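Local coordinates for CurK, CurL fusion protein (Moorea producens 3L, PDB 4MYZ), which joins the C-terminal docking domain of CurK to the N-terminal docking domain of CurL, the pair that links successive modules of the curacin A polyketide synthase, at the interface of chains A and B. Residues are numbered along the deposited sequence; one frame, centred on the assembly and turned at random. Chains: chain A/B, CurK, CurL fusion protein.

The interface of chains A and B. Residues chain A 21, 25-26, 63-64; chain B 61, 64-65, 68.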
loop_
_atom_site.group_PDB
_atom_site.type_symbol
_atom_site.label_atom_id
_atom_site.label_comp_id
_atom_site.label_asym_id
_atom_site.label_seq_id
_atom_site.Cartn_x
_atom_site.Cartn_y
_atom_site.Cartn_z
ATOM N N SER A 21 2.325 -10.823 -0.660
ATOM C CA SER A 21 1.025 -10.331 -0.201
ATOM C C SER A 21 0.736 -8.947 -0.735
ATOM O O SER A 21 -0.400 -8.639 -1.114
ATOM C CB SER A 21 0.983 -10.337 1.318
ATOM O OG SER A 21 1.018 -11.667 1.810
ATOM N N GLU A 25 -2.360 -7.804 -3.313
ATOM C CA GLU A 25 -3.305 -6.702 -3.082
ATOM C C GLU A 25 -3.312 -5.694 -4.217
ATOM O O GLU A 25 -4.366 -5.181 -4.611
ATOM C CB GLU A 25 -2.990 -5.996 -1.765
ATOM C CG GLU A 25 -3.327 -6.823 -0.553
ATOM C CD GLU A 25 -4.748 -7.351 -0.498
ATOM O OE1 GLU A 25 -5.718 -6.625 -0.785
ATOM O OE2 GLU A 25 -4.885 -8.512 -0.123
ATOM N N ILE A 26 -2.127 -5.428 -4.756
ATOM C CA ILE A 26 -2.002 -4.516 -5.871
ATOM C C ILE A 26 -2.721 -5.068 -7.093
ATOM O O ILE A 26 -3.400 -4.308 -7.790
ATOM C CB ILE A 26 -0.537 -4.185 -6.150
ATOM C CG1 ILE A 26 0.049 -3.442 -4.943
ATOM C CG2 ILE A 26 -0.404 -3.340 -7.398
ATOM C CD1 ILE A 26 1.514 -3.146 -5.073
ATOM N N ALA A 63 0.599 2.200 -6.182
ATOM C CA ALA A 63 -0.741 1.694 -5.902
ATOM C C ALA A 63 -1.454 2.502 -4.817
ATOM O O ALA A 63 -2.677 2.727 -4.909
ATOM C CB ALA A 63 -0.685 0.229 -5.505
ATOM N N LEU A 64 -0.733 2.923 -3.798
ATOM C CA LEU A 64 -1.328 3.764 -2.746
ATOM C C LEU A 64 -1.773 5.119 -3.300
ATOM O O LEU A 64 -2.837 5.610 -2.915
ATOM C CB LEU A 64 -0.349 3.916 -1.575
ATOM C CG LEU A 64 -0.056 2.681 -0.710
ATOM C CD1 LEU A 64 1.247 2.865 0.058
ATOM C CD2 LEU A 64 -1.208 2.438 0.265
ATOM N N LEU B 61 1.067 -2.936 3.322
ATOM C CA LEU B 61 0.156 -4.065 3.142
ATOM C C LEU B 61 -1.176 -3.785 3.837
ATOM O O LEU B 61 -2.235 -4.025 3.286
ATOM C CB LEU B 61 0.795 -5.352 3.671
ATOM C CG LEU B 61 -0.090 -6.593 3.580
ATOM C CD1 LEU B 61 -0.578 -6.813 2.166
ATOM C CD2 LEU B 61 0.652 -7.795 4.145
ATOM N N LEU B 64 -3.107 -1.069 1.900
ATOM C CA LEU B 64 -3.628 -1.579 0.624
ATOM C C LEU B 64 -4.850 -2.442 0.868
ATOM O O LEU B 64 -5.851 -2.368 0.116
ATOM C CB LEU B 64 -2.538 -2.341 -0.165
ATOM C CG LEU B 64 -1.423 -1.459 -0.714
ATOM C CD1 LEU B 64 -0.221 -2.330 -1.049
ATOM C CD2 LEU B 64 -1.924 -0.642 -1.898
ATOM N N LYS B 65 -4.790 -3.276 1.892
ATOM C CA LYS B 65 -5.919 -4.129 2.241
ATOM C C LYS B 65 -7.118 -3.282 2.640
ATOM O O LYS B 65 -8.260 -3.584 2.235
ATOM C CB LYS B 65 -5.575 -5.103 3.352
ATOM C CG LYS B 65 -4.670 -6.240 2.929
ATOM C CD LYS B 65 -4.322 -7.103 4.135
ATOM C CE LYS B 65 -5.433 -8.066 4.489
ATOM N NZ LYS B 65 -5.449 -9.244 3.574
ATOM N N ARG B 68 -8.548 -1.648 -0.507
ATOM C CA ARG B 68 -9.267 -2.653 -1.325
ATOM C C ARG B 68 -10.608 -2.985 -0.695
ATOM O O ARG B 68 -11.631 -3.047 -1.400
ATOM C CB ARG B 68 -8.423 -3.935 -1.476
ATOM C CG ARG B 68 -9.151 -5.058 -2.256
ATOM C CD ARG B 68 -8.432 -6.382 -2.093
ATOM N NE ARG B 68 -9.180 -7.502 -2.664
ATOM C CZ ARG B 68 -8.702 -8.742 -2.744
ATOM N NH1 ARG B 68 -9.444 -9.699 -3.299
ATOM N NH2 ARG B 68 -7.483 -9.032 -2.282
#
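Helix 15-32 of chain A, from the CurK part of the engineered fusion, lies against helix 56-71 of chain B, from the CurL part, while the CurL helix 56-71 of chain A closes the contact from the far side. Apolar and charged side chains divide the work here as they often do where amphipathic helices pair. B:Leu64 forms the greasy centre: its CD2 methyl meets CD2 of its twin A:Leu64 at 3.8 Å, the two leucines crossing at about a right angle close to the two-fold axis, and the same methyl touches A:Ala63. Its other branch, CD1, grazes CG1 of A:Ile26 on the CurK helix, at 4.1 Å. B:Leu61, with CG anti to its backbone N (chi1 178°), sets both methyls against A:Ser21, CD2 lying 3.8 Å from the serine CB. A:Glu25 hides more surface than any other residue here. Bent at chi2 (-54°), it runs obliquely over B:Lys65, its carboxylate carbon CD 3.6 Å from the lysine CG. B:Lys65 curls at chi3 and chi4, bringing NZ to 3.8 Å from OE2 in a loose salt bridge. The extended B:Arg68 crosses the glutamate nearly perpendicularly and offers NH2 to OE1 at 3.3 Å, a salt bridge and a weak but almost straight hydrogen bond, with the guanidinium and carboxylate planes 36° apart. An alanine in place of A:Glu25 removes the carboxylate and CG, which would probably leave B:Lys65 and B:Arg68 without their shared anionic partner and loosen the packing on B:Leu61. Within this fusion, apolar contacts and ion pairs join CurK and CurL helices across a two-fold interface, probably reflecting how the docking domains pair.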